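Local coordinates for tail protein, 43 kDa (Neisseria meningitidis MC58, PDB 3D37), which probably serves as a phage-type tail protein related to baseplate hub components, though the structure alone does not show its function, at the interface of chains A and B and the interface of chains A and C. Coordinates in Å, arbitrary orientation; residue numbers count along the deposited sequence, not the author numbering. Chains: chain A/B/C, Tail protein, 43 kDa.

Contact 1: the interface of chains A and B. Residues chain A 324-328; chain B 82-84.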
# COMPACT_ATOMS: atom_id res chain seq x y z
N SER A 324 -13.58 10.43 -8.68
CA SER A 324 -12.93 9.22 -8.20
C SER A 324 -13.73 8.61 -7.08
O SER A 324 -14.51 9.29 -6.39
CB SER A 324 -11.51 9.51 -7.69
OG SER A 324 -11.42 10.48 -6.66
N ARG A 325 -13.49 7.31 -6.85
CA ARG A 325 -14.07 6.64 -5.68
C ARG A 325 -13.56 7.26 -4.41
O ARG A 325 -14.32 7.55 -3.52
CB ARG A 325 -13.83 5.13 -5.74
CG ARG A 325 -14.32 4.49 -7.06
CD ARG A 325 -14.87 3.05 -6.86
NE ARG A 325 -13.83 2.06 -6.54
CZ ARG A 325 -13.93 0.73 -6.76
NH1 ARG A 325 -15.05 0.20 -7.32
NH2 ARG A 325 -12.91 -0.09 -6.42
N MET A 326 -12.28 7.58 -4.36
CA MET A 326 -11.68 8.10 -3.14
C MET A 326 -12.15 9.52 -2.80
O MET A 326 -12.48 9.81 -1.66
CB MET A 326 -10.18 8.05 -3.29
CG MET A 326 -9.37 8.54 -2.10
SD MET A 326 -7.56 8.51 -2.51
CE MET A 326 -7.25 6.71 -2.74
N ASP A 327 -12.20 10.41 -3.81
CA ASP A 327 -12.45 11.82 -3.57
C ASP A 327 -13.80 12.31 -4.10
O ASP A 327 -14.07 13.46 -3.97
CB ASP A 327 -11.30 12.64 -4.15
CG ASP A 327 -9.95 12.32 -3.49
OD1 ASP A 327 -9.86 12.56 -2.26
OD2 ASP A 327 -9.01 11.85 -4.19
N GLY A 328 -14.65 11.46 -4.68
CA GLY A 328 -15.87 11.94 -5.32
C GLY A 328 -15.65 12.98 -6.44
O GLY A 328 -14.67 12.92 -7.19
N LYS B 82 -17.88 11.23 0.40
CA LYS B 82 -17.91 11.94 -0.88
C LYS B 82 -17.78 10.95 -2.05
O LYS B 82 -18.62 10.93 -2.91
CB LYS B 82 -16.83 13.07 -0.94
CG LYS B 82 -15.35 12.58 -0.56
CD LYS B 82 -14.25 13.68 -0.70
CE LYS B 82 -12.98 13.32 0.14
NZ LYS B 82 -12.51 11.89 0.05
N GLY B 83 -16.79 10.10 -2.07
CA GLY B 83 -16.68 9.16 -3.20
C GLY B 83 -17.47 7.83 -3.19
O GLY B 83 -17.56 7.16 -4.21
N SER B 84 -18.05 7.44 -2.06
CA SER B 84 -18.68 6.14 -1.99
C SER B 84 -19.85 6.07 -1.03
O SER B 84 -19.98 6.85 -0.11
CB SER B 84 -17.62 5.08 -1.61
OG SER B 84 -17.09 5.36 -0.32
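Two beta-turns meet here: residues 325-327 of chain A, within its tail-protein C-terminal domain, and the turn B:Lys82-B:Gly83, which follows strand 66-81 in the GpP-like N-terminal domain. The side chains of B:Lys82 and A:Asp327 run side by side and point the same way. B:Lys82 leaves its backbone with CG in the crowded position between N and the carbonyl carbon (chi1 52°). It then stays extended until a bend at chi4 (44°) turns the ammonium toward chain A. That bend delivers B:Lys82 NZ to the backbone carbonyl A:Met326 O at 2.7 Å, in the carbonyl plane and on a lone pair. On its way the aliphatic part passes the next carbonyl, with B:Lys82 CD 3.3 Å from A:Asp327 O. The carboxylate of A:Asp327, its CG beside the backbone N, makes a longer salt bridge, with OD1 3.6 Å from B:Lys82 NZ, so the ammonium is held by a carbonyl and a carboxylate together. A second-shell bond steadies the chain A turn: A:Asp327 N donates to the hydroxyl A:Ser324 OG at 3.0 Å. Beside the lysine the glycines meet backbone to backbone, A:Gly328 CA 3.6 Å from B:Gly83 CA. The A-B interface is two-fold, so the contact recurs with the chains exchanged.

Contact 2: the interface of chains A and C. Residues chain A 53, 55-56, 74-78; chain C 205-209.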
# COMPACT_ATOMS: atom_id res chain seq x y z
N ASP A 53 -18.78 -1.26 -29.49
CA ASP A 53 -17.60 -0.45 -29.87
C ASP A 53 -17.97 0.99 -30.30
O ASP A 53 -18.52 1.22 -31.39
CB ASP A 53 -16.75 -1.13 -30.95
CG ASP A 53 -15.47 -0.32 -31.30
OD1 ASP A 53 -14.92 0.40 -30.45
OD2 ASP A 53 -14.99 -0.41 -32.45
N SER A 55 -15.54 3.39 -30.36
CA SER A 55 -14.31 4.04 -30.81
C SER A 55 -14.53 4.60 -32.19
O SER A 55 -15.16 3.96 -33.06
CB SER A 55 -13.09 3.08 -30.80
OG SER A 55 -13.30 1.96 -31.67
N GLY A 56 -14.05 5.83 -32.38
CA GLY A 56 -14.21 6.53 -33.60
C GLY A 56 -15.53 7.23 -33.76
O GLY A 56 -15.73 7.89 -34.76
N GLY A 74 -11.54 8.32 -29.21
CA GLY A 74 -10.35 7.85 -29.86
C GLY A 74 -10.05 6.42 -29.51
O GLY A 74 -9.45 5.70 -30.28
N SER A 75 -10.43 5.99 -28.32
CA SER A 75 -10.08 4.67 -27.90
C SER A 75 -11.00 4.12 -26.84
O SER A 75 -11.66 4.85 -26.10
CB SER A 75 -8.61 4.59 -27.45
OG SER A 75 -8.39 5.09 -26.18
N GLN A 76 -11.06 2.80 -26.81
CA GLN A 76 -11.93 2.08 -25.89
C GLN A 76 -11.23 0.84 -25.39
O GLN A 76 -10.60 0.12 -26.14
CB GLN A 76 -13.26 1.73 -26.61
CG GLN A 76 -14.26 0.96 -25.72
CD GLN A 76 -15.64 0.76 -26.40
OE1 GLN A 76 -16.15 1.63 -27.09
NE2 GLN A 76 -16.22 -0.41 -26.20
N ARG A 77 -11.36 0.57 -24.09
CA ARG A 77 -10.88 -0.64 -23.48
C ARG A 77 -12.00 -1.39 -22.70
O ARG A 77 -12.82 -0.80 -21.98
CB ARG A 77 -9.70 -0.32 -22.57
CG ARG A 77 -8.48 0.23 -23.27
CD ARG A 77 -7.67 1.14 -22.38
NE ARG A 77 -8.44 2.36 -22.13
CZ ARG A 77 -8.56 3.38 -22.99
NH1 ARG A 77 -7.90 3.38 -24.16
NH2 ARG A 77 -9.33 4.40 -22.67
N HIS A 78 -12.05 -2.70 -22.89
CA HIS A 78 -12.77 -3.56 -21.97
C HIS A 78 -11.83 -4.54 -21.28
O HIS A 78 -11.02 -5.24 -21.92
CB HIS A 78 -13.92 -4.29 -22.68
CG HIS A 78 -14.80 -5.03 -21.71
ND1 HIS A 78 -14.92 -6.41 -21.70
CD2 HIS A 78 -15.52 -4.58 -20.66
CE1 HIS A 78 -15.71 -6.76 -20.70
NE2 HIS A 78 -16.09 -5.67 -20.06
N ILE C 205 -9.52 -6.15 -23.96
CA ILE C 205 -9.69 -5.77 -25.34
C ILE C 205 -9.48 -4.25 -25.49
O ILE C 205 -9.94 -3.46 -24.66
CB ILE C 205 -11.08 -6.16 -25.84
CG1 ILE C 205 -11.41 -7.59 -25.37
CG2 ILE C 205 -11.20 -5.91 -27.32
CD1 ILE C 205 -12.44 -8.28 -26.19
N GLU C 206 -8.73 -3.88 -26.52
CA GLU C 206 -8.47 -2.50 -26.86
C GLU C 206 -8.76 -2.21 -28.30
O GLU C 206 -8.26 -2.91 -29.20
CB GLU C 206 -7.02 -2.15 -26.66
CG GLU C 206 -6.46 -2.49 -25.30
CD GLU C 206 -4.99 -2.16 -25.27
OE1 GLU C 206 -4.72 -0.93 -25.20
OE2 GLU C 206 -4.12 -3.10 -25.41
N TRP C 207 -9.53 -1.15 -28.51
CA TRP C 207 -9.81 -0.64 -29.81
C TRP C 207 -9.30 0.80 -29.85
O TRP C 207 -9.53 1.61 -28.93
CB TRP C 207 -11.29 -0.56 -30.05
CG TRP C 207 -12.08 -1.78 -30.02
CD1 TRP C 207 -12.50 -2.53 -31.11
CD2 TRP C 207 -12.67 -2.38 -28.88
NE1 TRP C 207 -13.30 -3.56 -30.68
CE2 TRP C 207 -13.42 -3.49 -29.32
CE3 TRP C 207 -12.62 -2.10 -27.51
CZ2 TRP C 207 -14.11 -4.31 -28.44
CZ3 TRP C 207 -13.31 -2.91 -26.65
CH2 TRP C 207 -14.05 -4.01 -27.11
N ASP C 208 -8.67 1.12 -30.96
CA ASP C 208 -8.00 2.39 -31.14
C ASP C 208 -8.23 2.83 -32.59
O ASP C 208 -7.98 2.08 -33.51
CB ASP C 208 -6.53 2.16 -30.86
CG ASP C 208 -5.73 3.37 -31.00
OD1 ASP C 208 -5.73 3.93 -32.11
OD2 ASP C 208 -5.08 3.76 -30.01
N THR C 209 -8.69 4.05 -32.78
CA THR C 209 -8.99 4.58 -34.11
C THR C 209 -7.96 5.61 -34.61
O THR C 209 -8.19 6.34 -35.57
CB THR C 209 -10.39 5.18 -34.09
OG1 THR C 209 -10.43 6.27 -33.16
CG2 THR C 209 -11.44 4.13 -33.63
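Strand 66-81 of chain A, from the GpP-like domain, and strand 202-208 of chain C pair antiparallel, making one sheet continuous across the subunits. Backbone bonds run in both directions: A:Gln76 N gives to C:Trp207 O at 2.9 Å, while C:Ile205 N gives to A:His78 O at 2.7 Å, nearly along the C=O axis. At the end of the pairing A:Gly74 O takes two donors. C:Thr209 N meets A:Gly74 O at 3.1 Å, nearly along the C=O axis, and the hydroxyl C:Thr209 OG1 comes from above the carbonyl plane. C:Trp207 gives up the most surface to the partner in this patch. Its CG lies beside the backbone N (chi1 -61°), and the indole is sandwiched: C:Ile205 CG2 covers one face, and the carboxylate of A:Asp53 stacks on the other, tip to tip and tilted by 21°. A:Asp53 OD1 comes 3.6 Å from C:Trp207 CG, toward the rim. A:Gln76 runs alongside the indole, its amide turned 60° from the ring. One shell out, A:Ser55 helps to hold the carboxylate in its rotation, its OG on the syn lone pair of A:Asp53 OD1 at 2.6 Å and its N reaching the same oxygen from above the plane. A:Ser55 CB also packs tightly on the methyl C:Thr209 CG2, 3.4 Å away. On the other side of the sheet A:Arg77 bends back at chi3, and its NH1 donates in the guanidinium plane to A:Ser75 OG at 2.7 Å.

Contact 3: the interface of chains A and C. Residues chain A 78-82; chain C 191, 200-204.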
# COMPACT_ATOMS: atom_id res chain seq x y z
N HIS A 78 -12.05 -2.70 -22.89
CA HIS A 78 -12.77 -3.56 -21.97
C HIS A 78 -11.83 -4.54 -21.28
O HIS A 78 -11.02 -5.24 -21.92
CB HIS A 78 -13.92 -4.29 -22.68
CG HIS A 78 -14.80 -5.03 -21.71
ND1 HIS A 78 -14.92 -6.41 -21.70
CD2 HIS A 78 -15.52 -4.58 -20.66
CE1 HIS A 78 -15.71 -6.76 -20.70
NE2 HIS A 78 -16.09 -5.67 -20.06
N GLY A 79 -11.91 -4.58 -19.98
CA GLY A 79 -11.10 -5.49 -19.19
C GLY A 79 -11.97 -6.25 -18.21
O GLY A 79 -12.88 -5.66 -17.62
N LYS A 80 -11.67 -7.54 -18.07
CA LYS A 80 -12.38 -8.52 -17.26
C LYS A 80 -11.35 -9.37 -16.51
O LYS A 80 -10.40 -9.89 -17.14
CB LYS A 80 -13.04 -9.56 -18.17
CG LYS A 80 -14.51 -9.59 -18.36
CD LYS A 80 -14.85 -10.78 -19.25
CE LYS A 80 -16.03 -10.54 -20.14
NZ LYS A 80 -16.37 -11.83 -20.73
N SER A 81 -11.54 -9.55 -15.22
CA SER A 81 -10.91 -10.65 -14.50
C SER A 81 -11.99 -11.20 -13.55
O SER A 81 -13.13 -10.76 -13.62
CB SER A 81 -9.67 -10.17 -13.75
OG SER A 81 -9.99 -9.10 -12.88
N LYS A 82 -11.68 -12.18 -12.70
CA LYS A 82 -12.72 -12.72 -11.80
C LYS A 82 -12.89 -11.65 -10.74
O LYS A 82 -11.92 -11.15 -10.19
CB LYS A 82 -12.40 -14.11 -11.21
CG LYS A 82 -12.56 -15.31 -12.18
CD LYS A 82 -13.83 -15.29 -13.10
CE LYS A 82 -13.79 -16.47 -14.08
NZ LYS A 82 -13.20 -16.05 -15.37
N TRP C 191 -13.87 -18.02 -21.64
CA TRP C 191 -14.11 -17.22 -20.46
C TRP C 191 -15.46 -17.57 -19.91
O TRP C 191 -16.44 -17.57 -20.64
CB TRP C 191 -14.13 -15.73 -20.79
CG TRP C 191 -14.65 -14.95 -19.66
CD1 TRP C 191 -15.96 -14.65 -19.40
CD2 TRP C 191 -13.89 -14.44 -18.56
NE1 TRP C 191 -16.05 -13.98 -18.21
CE2 TRP C 191 -14.80 -13.82 -17.68
CE3 TRP C 191 -12.54 -14.47 -18.23
CZ2 TRP C 191 -14.38 -13.21 -16.51
CZ3 TRP C 191 -12.12 -13.84 -17.08
CH2 TRP C 191 -13.03 -13.22 -16.23
N ILE C 200 -9.55 -18.91 -19.00
CA ILE C 200 -9.04 -17.53 -19.13
C ILE C 200 -9.13 -16.85 -17.76
O ILE C 200 -10.19 -16.82 -17.16
CB ILE C 200 -9.85 -16.74 -20.21
CG1 ILE C 200 -9.54 -17.30 -21.60
CG2 ILE C 200 -9.55 -15.26 -20.16
CD1 ILE C 200 -10.59 -16.90 -22.64
N GLU C 201 -8.00 -16.34 -17.28
CA GLU C 201 -7.93 -15.61 -16.01
C GLU C 201 -8.21 -14.09 -16.13
O GLU C 201 -8.77 -13.48 -15.24
CB GLU C 201 -6.55 -15.77 -15.41
CG GLU C 201 -6.24 -17.20 -15.01
CD GLU C 201 -4.85 -17.29 -14.38
OE1 GLU C 201 -4.10 -16.28 -14.47
OE2 GLU C 201 -4.51 -18.34 -13.81
N ARG C 202 -7.89 -13.54 -17.30
CA ARG C 202 -8.01 -12.16 -17.54
C ARG C 202 -8.11 -11.94 -19.06
O ARG C 202 -7.43 -12.60 -19.89
CB ARG C 202 -6.83 -11.54 -16.77
CG ARG C 202 -6.35 -10.32 -17.22
CD ARG C 202 -5.71 -9.45 -16.12
NE ARG C 202 -6.25 -8.17 -16.51
CZ ARG C 202 -7.09 -7.43 -15.79
NH1 ARG C 202 -7.39 -7.77 -14.55
NH2 ARG C 202 -7.59 -6.32 -16.35
N MET C 203 -9.07 -11.11 -19.45
CA MET C 203 -9.32 -10.76 -20.85
C MET C 203 -9.34 -9.22 -20.96
O MET C 203 -10.09 -8.57 -20.22
CB MET C 203 -10.64 -11.37 -21.31
CG MET C 203 -10.92 -11.18 -22.79
SD MET C 203 -12.13 -12.40 -23.40
CE MET C 203 -11.14 -13.85 -23.42
N ASP C 204 -8.45 -8.65 -21.79
CA ASP C 204 -8.41 -7.22 -22.06
C ASP C 204 -8.54 -6.95 -23.57
O ASP C 204 -7.79 -7.50 -24.36
CB ASP C 204 -7.13 -6.58 -21.51
CG ASP C 204 -7.08 -6.58 -19.99
OD1 ASP C 204 -8.13 -6.55 -19.29
OD2 ASP C 204 -5.96 -6.70 -19.48
O HOH W 1 -12.81 -18.12 -17.23
O HOH W 2 -9.60 -13.97 -12.98
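The end of strand 66-81 of chain A, part of the GpP-like domain, pairs antiparallel with the start of strand 202-208 of chain C, A:Lys80 N giving to C:Met203 O at 2.9 Å nearly along the C=O axis and C:Met203 N giving back to A:Lys80 O at the same length. The side chains then build a lysine-tryptophan-lysine sandwich. C:Trp191 stands with CG anti to its backbone N (chi1 168°) and puts its indole between A:Lys80 and A:Lys82, one over each face. A:Lys80 crosses its face obliquely: A:Lys80 CD lies 3.4 Å from C:Trp191 CE2, and NZ makes a cation-pi contact over the five-membered ring. From the opposite side A:Lys82 comes tip to tip, folded at chi2 and chi4 (-95°), so that its ammonium NZ sits over the six-membered ring in a cation-pi contact. The backbone between the lysines, A:Ser81 C and A:Lys82 N, lies in plane at the indole edge, so the chain wraps round the ring. The electron-rich indole may offset part of the repulsion between the two ammonium groups. Water 1 ties A:Lys82 NZ, 2.8 Å away, to C:Ile200 O, and water 2 links A:Lys82 N to C:Glu201 O. Farther along, C:Arg202 is held by its own chain: as part of a salt bridge, C:Arg202 NH2 donates to C:Asp204 OD1 at 3.0 Å, on its syn lone pair, from a tilted guanidinium. That leaves C:Arg202 NH1 beside A:Ser81, 3.4 Å from A:Ser81 OG.

Contact 4: the interface of chains A and C. Residues chain A 55-56, 58, 72-73, 97; chain C 209, 212, 245-247.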
# COMPACT_ATOMS: atom_id res chain seq x y z
N SER A 55 -15.54 3.39 -30.36
CA SER A 55 -14.31 4.04 -30.81
C SER A 55 -14.53 4.60 -32.19
O SER A 55 -15.16 3.96 -33.06
CB SER A 55 -13.09 3.08 -30.80
OG SER A 55 -13.30 1.96 -31.67
N GLY A 56 -14.05 5.83 -32.38
CA GLY A 56 -14.21 6.53 -33.60
C GLY A 56 -15.53 7.23 -33.76
O GLY A 56 -15.73 7.89 -34.76
N SER A 58 -18.51 10.07 -32.87
CA SER A 58 -18.65 11.44 -32.45
C SER A 58 -19.38 11.46 -31.13
O SER A 58 -20.26 10.66 -30.91
CB SER A 58 -19.45 12.24 -33.47
OG SER A 58 -18.63 12.53 -34.54
N ILE A 72 -14.50 13.26 -30.25
CA ILE A 72 -14.48 11.97 -30.92
C ILE A 72 -13.84 11.02 -29.93
O ILE A 72 -12.80 11.32 -29.34
CB ILE A 72 -13.63 11.99 -32.28
CG1 ILE A 72 -14.21 12.98 -33.28
CG2 ILE A 72 -13.62 10.60 -33.00
CD1 ILE A 72 -13.78 14.38 -33.01
N ILE A 73 -14.48 9.86 -29.76
CA ILE A 73 -13.91 8.76 -28.96
C ILE A 73 -12.73 8.19 -29.78
O ILE A 73 -12.89 7.73 -30.93
CB ILE A 73 -14.96 7.72 -28.64
CG1 ILE A 73 -16.08 8.40 -27.82
CG2 ILE A 73 -14.39 6.48 -27.78
CD1 ILE A 73 -17.21 7.51 -27.54
N PHE A 97 -8.56 16.74 -34.81
CA PHE A 97 -8.40 16.79 -36.26
C PHE A 97 -7.32 17.78 -36.74
O PHE A 97 -6.46 17.44 -37.55
CB PHE A 97 -9.71 17.22 -36.93
CG PHE A 97 -10.81 16.19 -36.85
CD1 PHE A 97 -10.70 14.99 -37.55
CD2 PHE A 97 -11.97 16.45 -36.09
CE1 PHE A 97 -11.72 14.04 -37.50
CE2 PHE A 97 -12.99 15.51 -36.02
CZ PHE A 97 -12.87 14.30 -36.74
N THR C 209 -8.69 4.05 -32.78
CA THR C 209 -8.99 4.58 -34.11
C THR C 209 -7.96 5.61 -34.61
O THR C 209 -8.19 6.34 -35.57
CB THR C 209 -10.39 5.18 -34.09
OG1 THR C 209 -10.43 6.27 -33.16
CG2 THR C 209 -11.44 4.13 -33.63
N ARG C 212 -7.09 5.10 -38.37
CA ARG C 212 -8.22 4.78 -39.20
C ARG C 212 -8.59 6.04 -39.97
O ARG C 212 -9.15 7.00 -39.43
CB ARG C 212 -9.39 4.30 -38.35
CG ARG C 212 -10.65 4.05 -39.20
CD ARG C 212 -11.62 3.04 -38.54
NE ARG C 212 -12.60 3.68 -37.67
CZ ARG C 212 -13.74 4.25 -38.08
NH1 ARG C 212 -14.59 4.80 -37.20
NH2 ARG C 212 -14.04 4.27 -39.39
N LEU C 245 -16.33 10.68 -40.84
CA LEU C 245 -15.42 11.75 -40.41
C LEU C 245 -14.32 12.00 -41.44
O LEU C 245 -13.72 11.07 -41.95
CB LEU C 245 -14.77 11.41 -39.05
CG LEU C 245 -15.70 11.10 -37.88
CD1 LEU C 245 -14.88 10.62 -36.67
CD2 LEU C 245 -16.60 12.30 -37.52
N HIS C 246 -14.07 13.27 -41.73
CA HIS C 246 -12.99 13.67 -42.61
C HIS C 246 -11.63 13.50 -41.93
O HIS C 246 -11.28 14.26 -41.03
CB HIS C 246 -13.19 15.13 -43.05
CG HIS C 246 -12.21 15.61 -44.07
ND1 HIS C 246 -12.20 15.13 -45.37
CD2 HIS C 246 -11.24 16.55 -44.01
CE1 HIS C 246 -11.24 15.75 -46.05
NE2 HIS C 246 -10.66 16.62 -45.25
N ARG C 247 -10.84 12.54 -42.41
CA ARG C 247 -9.52 12.29 -41.84
C ARG C 247 -8.58 11.78 -42.93
O ARG C 247 -8.22 10.60 -42.94
CB ARG C 247 -9.67 11.31 -40.67
CG ARG C 247 -8.63 11.46 -39.62
CD ARG C 247 -9.09 10.90 -38.31
NE ARG C 247 -8.01 10.96 -37.34
CZ ARG C 247 -7.07 10.03 -37.21
NH1 ARG C 247 -7.10 8.92 -37.95
NH2 ARG C 247 -6.12 10.20 -36.30
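C:Leu245, from a loop of the NMB1110-like third domain, buries the most surface in this patch, which is held by packing. It pushes its branched tip against the GpP-like domain of chain A and the start of the gp44-like second domain. Its CG stands beside the backbone N (chi1 -55°), and the two methyls part company. C:Leu245 CD1 goes to the backbone, 3.4 Å from A:Gly56 O. The same CD1 of C:Leu245 also meets A:Ile72 tip to tip, 3.9 Å from the methyl A:Ile72 CG2. C:Leu245 CD2 turns to A:Ser58, reaching 3.6 Å from the hydroxyl A:Ser58 OG. A:Phe97, on helix 95-100, is next in buried area. Its side chain crosses that of C:Leu245 at about a right angle, with A:Phe97 CZ 4.2 Å from C:Leu245 CB. The neighbouring ring carbon A:Phe97 CE1 is 3.6 Å from the backbone oxygen C:His246 O. C:Arg247 CD touches the same ring carbon more loosely; the guanidinium is turned 60° from the phenyl plane. A:Gly56 is the third main participant: besides C:Leu245 it receives C:Arg212, whose chain bends at chi3 (90°) and brings C:Arg212 NH1 4.0 Å from A:Gly56 CA. C:Thr209 OG1 faces A:Ile73 O at longer range than a bond. Behind the contact, C:Arg247 NH1 donates to C:Arg212 O at 3.2 Å, entering from well above the carbonyl plane and linking the two chain C segments.

Contacts 2, 3 and 4 belong to one A-C interface. Contacts 2 and 3, with centres about 16 Å apart, follow the same strands, 66-81 of chain A and 202-208 of chain C, and share A:His78. Contact 4, centred about 11 Å from contact 2, shares A:Ser55, A:Gly56 and C:Thr209 with it; the centres of contacts 3 and 4 are about 27 Å apart. Contact 1, centred about 25 to 32 Å from the other centres, belongs to the two-fold A-B interface; the A-C interface is not an exact two-fold. The turn with Lys82 takes part in both, which could help build the deposited hexamer, possibly not the functional oligomer.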